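Local atomic coordinates of chorismatase (Streptomyces hygroscopicus, PDB entry 4BPS), a protein that hydrolyses chorismate to pyruvate and a dihydroxycyclohexadiene carboxylic acid, a step in making the immunosuppressive macrocyclic polyketides FK506 and FK520. Residues 252-257 against 263-268; 268-273 against 291-296; 62-67 against 138-143. All coordinates share one frame; numbering follows the deposited sequence.

Contact 1 (252-257 against 263-268); sequences RTVHHG and CEVALD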
loop_
_atom_site.group_PDB
_atom_site.type_symbol
_atom_site.label_atom_id
_atom_site.label_comp_id
_atom_site.label_asym_id
_atom_site.label_seq_id
_atom_site.Cartn_x
_atom_site.Cartn_y
_atom_site.Cartn_z
ATOM N N ARG A 252 -17.185 10.611 -2.041
ATOM C CA ARG A 252 -17.003 11.963 -1.543
ATOM C C ARG A 252 -16.161 12.053 -0.286
ATOM O O ARG A 252 -16.393 11.327 0.682
ATOM C CB ARG A 252 -18.392 12.508 -1.174
ATOM C CG ARG A 252 -19.174 13.360 -2.138
ATOM C CD ARG A 252 -20.180 14.245 -1.293
ATOM N NE ARG A 252 -19.531 14.771 -0.068
ATOM C CZ ARG A 252 -20.047 15.610 0.814
ATOM N NH1 ARG A 252 -21.271 16.097 0.661
ATOM N NH2 ARG A 252 -19.297 15.975 1.866
ATOM N N THR A 253 -15.251 13.024 -0.259
ATOM C CA THR A 253 -14.612 13.414 0.981
ATOM C C THR A 253 -15.695 13.893 1.939
ATOM O O THR A 253 -16.542 14.725 1.568
ATOM C CB THR A 253 -13.617 14.552 0.729
ATOM O OG1 THR A 253 -12.598 14.056 -0.133
ATOM C CG2 THR A 253 -13.016 15.061 2.041
ATOM N N VAL A 254 -15.661 13.412 3.179
ATOM C CA VAL A 254 -16.555 13.901 4.226
ATOM C C VAL A 254 -15.736 14.577 5.332
ATOM O O VAL A 254 -14.505 14.533 5.326
ATOM C CB VAL A 254 -17.502 12.806 4.745
ATOM C CG1 VAL A 254 -18.446 12.358 3.630
ATOM C CG2 VAL A 254 -16.738 11.671 5.361
ATOM N N HIS A 255 -16.428 15.280 6.227
ATOM C CA HIS A 255 -15.753 15.947 7.351
ATOM C C HIS A 255 -14.635 16.876 6.865
ATOM O O HIS A 255 -13.503 16.854 7.356
ATOM C CB HIS A 255 -15.261 14.954 8.398
ATOM C CG HIS A 255 -16.364 14.190 9.053
ATOM N ND1 HIS A 255 -17.365 14.799 9.781
ATOM C CD2 HIS A 255 -16.621 12.862 9.096
ATOM C CE1 HIS A 255 -18.185 13.873 10.247
ATOM N NE2 HIS A 255 -17.752 12.689 9.852
ATOM N N HIS A 256 -14.981 17.770 5.937
ATOM C CA HIS A 256 -14.028 18.742 5.431
ATOM C C HIS A 256 -13.387 19.510 6.580
ATOM O O HIS A 256 -14.079 20.024 7.462
ATOM C CB HIS A 256 -14.749 19.719 4.477
ATOM C CG HIS A 256 -13.817 20.513 3.631
ATOM N ND1 HIS A 256 -13.236 21.692 4.058
ATOM C CD2 HIS A 256 -13.398 20.319 2.359
ATOM C CE1 HIS A 256 -12.476 22.173 3.086
ATOM N NE2 HIS A 256 -12.561 21.362 2.044
ATOM N N GLY A 257 -12.067 19.618 6.559
ATOM C CA GLY A 257 -11.358 20.421 7.544
ATOM C C GLY A 257 -11.358 19.848 8.946
ATOM O O GLY A 257 -10.861 20.511 9.858
ATOM N N CYS A 263 -10.810 10.862 10.540
ATOM C CA CYS A 263 -10.135 9.690 11.096
ATOM C C CYS A 263 -11.190 8.675 11.596
ATOM O O CYS A 263 -11.044 7.462 11.385
ATOM C CB CYS A 263 -9.219 10.133 12.222
ATOM S SG CYS A 263 -8.105 8.819 12.806
ATOM N N GLU A 264 -12.254 9.178 12.243
ATOM C CA GLU A 264 -13.321 8.288 12.712
ATOM C C GLU A 264 -13.986 7.559 11.535
ATOM O O GLU A 264 -14.253 6.358 11.625
ATOM C CB GLU A 264 -14.349 9.067 13.520
ATOM C CG GLU A 264 -13.826 9.622 14.849
ATOM C CD GLU A 264 -13.680 8.591 15.967
ATOM O OE1 GLU A 264 -13.926 7.403 15.735
ATOM O OE2 GLU A 264 -13.291 8.979 17.088
ATOM N N VAL A 265 -14.268 8.272 10.442
ATOM C CA VAL A 265 -14.882 7.637 9.285
ATOM C C VAL A 265 -13.914 6.671 8.597
ATOM O O VAL A 265 -14.316 5.613 8.120
ATOM C CB VAL A 265 -15.447 8.684 8.300
ATOM C CG1 VAL A 265 -15.894 8.028 6.996
ATOM C CG2 VAL A 265 -16.623 9.403 8.964
ATOM N N ALA A 266 -12.627 7.019 8.526
ATOM C CA ALA A 266 -11.635 6.104 7.969
ATOM C C ALA A 266 -11.640 4.796 8.753
ATOM O O ALA A 266 -11.641 3.702 8.181
ATOM C CB ALA A 266 -10.250 6.744 7.985
ATOM N N LEU A 267 -11.619 4.891 10.083
ATOM C CA LEU A 267 -11.651 3.698 10.924
ATOM C C LEU A 267 -12.978 2.949 10.754
ATOM O O LEU A 267 -12.993 1.725 10.732
ATOM C CB LEU A 267 -11.389 4.090 12.371
ATOM C CG LEU A 267 -9.947 4.526 12.660
ATOM C CD1 LEU A 267 -9.875 5.217 14.035
ATOM C CD2 LEU A 267 -9.013 3.348 12.602
ATOM N N ASP A 268 -14.095 3.685 10.657
ATOM C CA ASP A 268 -15.381 3.047 10.373
ATOM C C ASP A 268 -15.332 2.278 9.055
ATOM O O ASP A 268 -15.869 1.172 8.957
ATOM C CB ASP A 268 -16.520 4.066 10.252
ATOM C CG ASP A 268 -16.883 4.759 11.541
ATOM O OD1 ASP A 268 -16.478 4.326 12.633
ATOM O OD2 ASP A 268 -17.620 5.775 11.415
#
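Val254 and Val265 mark the closest backbone approach between residues 252-257 and the helical segment 263-268, with their CA atoms 8.2 Å apart. At that spacing the chains meet through side chains, and no hydrogen bond passes between the segments. The first segment leaves the short strand 252-253 and turns at His255, whose positive phi (55°) gives a left-handed backbone conformation, before the chain enters helix 259-274. Val265 is the shared target, and its two methyl branches divide the work. Val265 CG1 reaches Val254 CG2 at 4.1 Å, the two side chains lying at about a right angle. Val265 CG2 comes to the edge of the His255 imidazole, near its plane, 3.5 Å from CD2 and 3.6 Å from NE2 of that ring. His255 holds its CG anti to the carbonyl carbon (chi1 -63°), a torsion that swings the ring over to the helix. Leu249 of strand 239-249 touches both valines, and Gln262 NE2, from the first turns of the helix, donates to the His255 carbonyl oxygen. Farther along the helix surface, Glu264 OE1 and Asp268 OD1 both form salt bridges with Arg316. In this YjgF-type fold the contact joins the antiparallel pair 239-249/252-253, at the surface, to helix 259-274, which itself packs on strand 337-343 through Cys263 and Ala266.

Contact 2 (268-273 against 291-296); sequences DNMARV and ADVDHL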
loop_
_atom_site.group_PDB
_atom_site.type_symbol
_atom_site.label_atom_id
_atom_site.label_comp_id
_atom_site.label_asym_id
_atom_site.label_seq_id
_atom_site.Cartn_x
_atom_site.Cartn_y
_atom_site.Cartn_z
ATOM N N ASP A 268 -14.095 3.685 10.657
ATOM C CA ASP A 268 -15.381 3.047 10.373
ATOM C C ASP A 268 -15.332 2.278 9.055
ATOM O O ASP A 268 -15.869 1.172 8.957
ATOM C CB ASP A 268 -16.520 4.066 10.252
ATOM C CG ASP A 268 -16.883 4.759 11.541
ATOM O OD1 ASP A 268 -16.478 4.326 12.633
ATOM O OD2 ASP A 268 -17.620 5.775 11.415
ATOM N N ASN A 269 -14.723 2.875 8.027
ATOM C CA ASN A 269 -14.634 2.208 6.730
ATOM C C ASN A 269 -13.777 0.947 6.839
ATOM O O ASN A 269 -14.118 -0.115 6.283
ATOM C CB ASN A 269 -14.038 3.148 5.690
ATOM C CG ASN A 269 -15.081 4.096 5.085
ATOM O OD1 ASN A 269 -16.238 3.722 4.912
ATOM N ND2 ASN A 269 -14.645 5.292 4.675
HETATM N N MSE A 270 -12.668 1.016 7.574
HETATM C CA MSE A 270 -11.836 -0.157 7.776
HETATM C C MSE A 270 -12.632 -1.257 8.487
HETATM O O MSE A 270 -12.565 -2.424 8.095
HETATM C CB MSE A 270 -10.598 0.253 8.578
HETATM C CG MSE A 270 -9.703 -0.899 8.971
HETATM SE SE MSE A 270 -8.053 -0.329 9.848
HETATM C CE MSE A 270 -6.984 0.054 8.266
ATOM N N ALA A 271 -13.389 -0.884 9.524
ATOM C CA ALA A 271 -14.188 -1.873 10.260
ATOM C C ALA A 271 -15.241 -2.488 9.358
ATOM O O ALA A 271 -15.513 -3.682 9.448
ATOM C CB ALA A 271 -14.829 -1.243 11.484
ATOM N N ARG A 272 -15.818 -1.698 8.462
ATOM C CA ARG A 272 -16.863 -2.228 7.589
ATOM C C ARG A 272 -16.276 -3.230 6.599
ATOM O O ARG A 272 -16.867 -4.280 6.342
ATOM C CB ARG A 272 -17.595 -1.111 6.845
ATOM C CG ARG A 272 -18.878 -1.627 6.212
ATOM C CD ARG A 272 -19.631 -0.594 5.390
ATOM N NE ARG A 272 -19.829 0.590 6.200
ATOM C CZ ARG A 272 -19.112 1.696 6.084
ATOM N NH1 ARG A 272 -19.305 2.699 6.924
ATOM N NH2 ARG A 272 -18.198 1.814 5.133
ATOM N N VAL A 273 -15.112 -2.919 6.041
ATOM C CA VAL A 273 -14.502 -3.748 5.025
ATOM C C VAL A 273 -14.180 -5.133 5.569
ATOM O O VAL A 273 -14.327 -6.143 4.886
ATOM C CB VAL A 273 -13.227 -3.062 4.513
ATOM C CG1 VAL A 273 -12.350 -4.026 3.752
ATOM C CG2 VAL A 273 -13.607 -1.895 3.641
ATOM N N ALA A 291 -9.802 -4.181 16.567
ATOM C CA ALA A 291 -8.784 -4.655 17.498
ATOM C C ALA A 291 -7.925 -5.791 16.928
ATOM O O ALA A 291 -6.877 -6.106 17.506
ATOM C CB ALA A 291 -9.424 -5.114 18.812
ATOM N N ASP A 292 -8.367 -6.379 15.816
ATOM C CA ASP A 292 -7.619 -7.464 15.179
ATOM C C ASP A 292 -6.571 -6.956 14.197
ATOM O O ASP A 292 -5.715 -7.720 13.761
ATOM C CB ASP A 292 -8.548 -8.387 14.386
ATOM C CG ASP A 292 -9.588 -9.070 15.232
ATOM O OD1 ASP A 292 -9.356 -9.278 16.438
ATOM O OD2 ASP A 292 -10.648 -9.416 14.643
ATOM N N VAL A 293 -6.644 -5.675 13.827
ATOM C CA VAL A 293 -5.753 -5.154 12.802
ATOM C C VAL A 293 -4.399 -4.840 13.427
ATOM O O VAL A 293 -4.294 -4.427 14.586
ATOM C CB VAL A 293 -6.383 -3.906 12.116
ATOM C CG1 VAL A 293 -5.502 -3.420 10.971
ATOM C CG2 VAL A 293 -7.781 -4.221 11.593
ATOM N N ASP A 294 -3.337 -5.055 12.659
ATOM C CA ASP A 294 -1.983 -4.830 13.154
ATOM C C ASP A 294 -1.138 -4.226 12.020
ATOM O O ASP A 294 -1.580 -4.114 10.867
ATOM C CB ASP A 294 -1.418 -6.165 13.649
ATOM C CG ASP A 294 -0.258 -6.030 14.636
ATOM O OD1 ASP A 294 0.238 -4.922 14.932
ATOM O OD2 ASP A 294 0.175 -7.117 15.102
ATOM N N HIS A 295 0.072 -3.797 12.374
ATOM C CA HIS A 295 1.023 -3.208 11.429
ATOM C C HIS A 295 0.356 -2.114 10.609
ATOM O O HIS A 295 0.348 -2.095 9.372
ATOM C CB HIS A 295 1.733 -4.287 10.608
ATOM C CG HIS A 295 2.522 -5.189 11.496
ATOM N ND1 HIS A 295 2.036 -6.406 11.928
ATOM C CD2 HIS A 295 3.693 -4.985 12.158
ATOM C CE1 HIS A 295 2.895 -6.924 12.793
ATOM N NE2 HIS A 295 3.909 -6.088 12.947
ATOM N N LEU A 296 -0.190 -1.165 11.354
ATOM C CA LEU A 296 -0.886 -0.032 10.769
ATOM C C LEU A 296 0.050 1.128 10.507
ATOM O O LEU A 296 0.903 1.445 11.338
ATOM C CB LEU A 296 -2.022 0.432 11.675
ATOM C CG LEU A 296 -3.100 -0.628 11.950
ATOM C CD1 LEU A 296 -2.937 -1.270 13.322
ATOM C CD2 LEU A 296 -4.480 -0.006 11.824
#
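Met270, a selenomethionine, extends from helix 259-274 and sets its SE atom against two branched side chains of the segment leading into strand 296-300. In the conformer described here, one of two, Met270 SE is 4.2 Å from Val293 CG1 and 4.1 Å from Leu296 CD2, so one atom, selenium in place of the natural sulfur, serves both partners. In this conformer the reach comes from an extended chain, with chi1 and chi2 both 175°, followed by a bend at chi3 (-84°). Around this trio, Ile242 touches Met270 and Val293, Ile339 touches Met270 and Leu296, and Leu290 adds a further contact to Met270.

Polar bonds farther out hold the two backbones in place. One residue before Met270, Asn269 ND2 donates to the carbonyl oxygens of Ala246 and Ile248, while its OD1 receives Arg272 NH2 in the carbonyl plane at 2.7 Å and also Asn206 ND2. Bonds at both ends of the amide fix its rotation and fasten the helix to strand 239-249. Across the contact, the corner at His295 is braced by Asp294 OD1, which accepts the backbone N of His295 at 2.8 Å from above the carboxylate plane and also the backbone N of Ala322. Leu296 is paired by backbone hydrogen bonds with Ala322 and Ala324. No hydrogen bond crosses the buried centre, so its attraction is probably van der Waals, whereas the segments are placed by polar groups farther out: the Asn269 amide on the helix, and Asp294 with the Leu296 backbone bonds on the other segment.

Contact 3 (62-67 against 138-143); sequences VHTTTR and WNYVSG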
loop_
_atom_site.group_PDB
_atom_site.type_symbol
_atom_site.label_atom_id
_atom_site.label_comp_id
_atom_site.label_asym_id
_atom_site.label_seq_id
_atom_site.Cartn_x
_atom_site.Cartn_y
_atom_site.Cartn_z
ATOM N N VAL A 62 11.909 5.594 1.388
ATOM C CA VAL A 62 10.958 6.572 0.864
ATOM C C VAL A 62 10.782 7.707 1.859
ATOM O O VAL A 62 10.901 7.521 3.084
ATOM C CB VAL A 62 9.577 5.910 0.524
ATOM C CG1 VAL A 62 9.722 4.986 -0.680
ATOM C CG2 VAL A 62 8.992 5.160 1.747
ATOM N N HIS A 63 10.542 8.887 1.316
ATOM C CA HIS A 63 10.518 10.111 2.121
ATOM C C HIS A 63 9.079 10.391 2.567
ATOM O O HIS A 63 8.411 11.304 2.077
ATOM C CB HIS A 63 11.130 11.261 1.334
ATOM C CG HIS A 63 11.409 12.485 2.153
ATOM N ND1 HIS A 63 12.201 13.512 1.699
ATOM C CD2 HIS A 63 10.976 12.853 3.390
ATOM C CE1 HIS A 63 12.260 14.452 2.626
ATOM N NE2 HIS A 63 11.524 14.078 3.661
ATOM N N THR A 64 8.625 9.580 3.511
ATOM C CA THR A 64 7.227 9.581 3.920
ATOM C C THR A 64 6.968 10.271 5.257
ATOM O O THR A 64 5.818 10.294 5.721
ATOM C CB THR A 64 6.686 8.174 3.961
ATOM O OG1 THR A 64 7.631 7.362 4.673
ATOM C CG2 THR A 64 6.467 7.636 2.540
ATOM N N THR A 65 7.995 10.883 5.857
ATOM C CA THR A 65 7.754 11.723 7.024
ATOM C C THR A 65 8.809 12.811 7.137
ATOM O O THR A 65 9.727 12.869 6.326
ATOM C CB THR A 65 7.583 10.879 8.301
ATOM O OG1 THR A 65 6.910 11.698 9.285
ATOM C CG2 THR A 65 8.936 10.340 8.789
ATOM N N THR A 66 8.636 13.698 8.115
ATOM C CA THR A 66 9.416 14.929 8.195
ATOM C C THR A 66 10.261 15.032 9.455
ATOM O O THR A 66 10.941 16.034 9.638
ATOM C CB THR A 66 8.504 16.166 8.096
ATOM O OG1 THR A 66 7.582 16.144 9.185
ATOM C CG2 THR A 66 7.755 16.190 6.769
ATOM N N ARG A 67 10.218 14.020 10.321
ATOM C CA ARG A 67 11.076 13.981 11.515
ATOM C C ARG A 67 11.793 12.636 11.566
ATOM O O ARG A 67 11.167 11.574 11.396
ATOM C CB ARG A 67 10.270 14.111 12.791
ATOM C CG ARG A 67 9.637 15.459 13.017
ATOM C CD ARG A 67 8.817 15.405 14.290
ATOM N NE ARG A 67 9.643 15.096 15.460
ATOM C CZ ARG A 67 10.278 16.002 16.199
ATOM N NH1 ARG A 67 10.176 17.295 15.903
ATOM N NH2 ARG A 67 11.001 15.617 17.243
ATOM N N TRP A 138 1.717 -0.561 -3.226
ATOM C CA TRP A 138 1.857 0.740 -2.573
ATOM C C TRP A 138 2.516 1.684 -3.566
ATOM O O TRP A 138 3.438 1.295 -4.287
ATOM C CB TRP A 138 2.750 0.675 -1.347
ATOM C CG TRP A 138 2.252 -0.113 -0.163
ATOM C CD1 TRP A 138 1.705 0.398 0.976
ATOM C CD2 TRP A 138 2.322 -1.553 0.026
ATOM N NE1 TRP A 138 1.443 -0.622 1.869
ATOM C CE2 TRP A 138 1.795 -1.823 1.309
ATOM C CE3 TRP A 138 2.787 -2.622 -0.749
ATOM C CZ2 TRP A 138 1.728 -3.119 1.843
ATOM C CZ3 TRP A 138 2.717 -3.905 -0.221
ATOM C CH2 TRP A 138 2.198 -4.140 1.068
ATOM N N ASN A 139 2.071 2.934 -3.540
ATOM C CA ASN A 139 2.613 3.999 -4.384
ATOM C C ASN A 139 2.916 5.192 -3.490
ATOM O O ASN A 139 2.006 5.787 -2.906
ATOM C CB ASN A 139 1.603 4.418 -5.465
ATOM C CG ASN A 139 1.059 3.234 -6.235
ATOM O OD1 ASN A 139 1.703 2.750 -7.156
ATOM N ND2 ASN A 139 -0.129 2.744 -5.840
ATOM N N TYR A 140 4.207 5.509 -3.392
ATOM C CA TYR A 140 4.691 6.651 -2.595
ATOM C C TYR A 140 5.061 7.725 -3.614
ATOM O O TYR A 140 6.047 7.575 -4.342
ATOM C CB TYR A 140 5.873 6.239 -1.730
ATOM C CG TYR A 140 5.520 5.108 -0.766
ATOM C CD1 TYR A 140 4.758 5.367 0.370
ATOM C CD2 TYR A 140 5.918 3.796 -0.993
ATOM C CE1 TYR A 140 4.423 4.374 1.257
ATOM C CE2 TYR A 140 5.590 2.779 -0.109
ATOM C CZ TYR A 140 4.843 3.071 1.022
ATOM O OH TYR A 140 4.488 2.123 1.936
ATOM N N VAL A 141 4.231 8.772 -3.689
ATOM C CA VAL A 141 4.211 9.707 -4.816
ATOM C C VAL A 141 4.709 11.062 -4.341
ATOM O O VAL A 141 3.986 11.780 -3.655
ATOM C CB VAL A 141 2.776 9.806 -5.396
ATOM C CG1 VAL A 141 2.728 10.795 -6.578
ATOM C CG2 VAL A 141 2.249 8.429 -5.834
ATOM N N SER A 142 5.934 11.426 -4.717
ATOM C CA SER A 142 6.486 12.709 -4.343
ATOM C C SER A 142 5.635 13.875 -4.869
ATOM O O SER A 142 5.351 13.974 -6.061
ATOM C CB SER A 142 7.870 12.841 -4.910
ATOM O OG SER A 142 8.414 14.106 -4.600
ATOM N N GLY A 143 5.222 14.762 -3.976
ATOM C CA GLY A 143 4.463 15.932 -4.397
ATOM C C GLY A 143 3.096 15.562 -4.942
ATOM O O GLY A 143 2.656 16.135 -5.951
#
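With chi1 at -69°, Val62 places CG2 between its backbone N and carbonyl carbon, and Tyr140, whose CG is anti to the carbonyl carbon (chi1 -59°), turns a ring face to that methyl. The contact joins two sheets of this YjgF-fold protein: residues 62-67 leave strand 57-62, while residues 138-142 belong to strand 133-142. Val62 CG2 stands 4.3 Å from the centroid of the Tyr140 ring, 10° off the normal, a CH-pi contact over the face, and Val62 CG1 reaches Tyr140 CD2 at 4.0 Å. An inverse gamma turn centred on His63, with a weak Thr64 N to Val62 O bond, brings Thr64 round to the same ring. The hydroxyl end of the tyrosine is bonded to Lys297 NZ, so the ring is anchored at its polar end as well as packed along its body. The neighbouring Asn139 touches the bound 3-(2-carboxyethyl)benzoic acid, and its ND2 donates to Thr180 O. Thr64 itself is split between two roles: OG1 is hydrogen-bonded to His44 ND1, and Thr64 CG2 rests obliquely 3.6 Å from Tyr140 CD1.

Along the chain contact 3 closes first, then contact 1, then contact 2. Contacts 1 and 2 are consecutive uses of helix 259-274: they overlap at Asp268, and their centres are 15 Å apart. The earlier half of the helix, through Val265, thus meets the hairpin that precedes it, and the later half, through Met270, meets the approach to strand 296-300. Contact 3 lies among the earlier sheets, with its centre 22 Å from each of the others, although its nearest atoms come within about 8 Å of contact 2. The side chains of Val265, Met270 and Tyr140 each lie about 10 or 11 Å from the bound ligand, outside direct touch; of the segments only 138-143 reaches it, through Asn139.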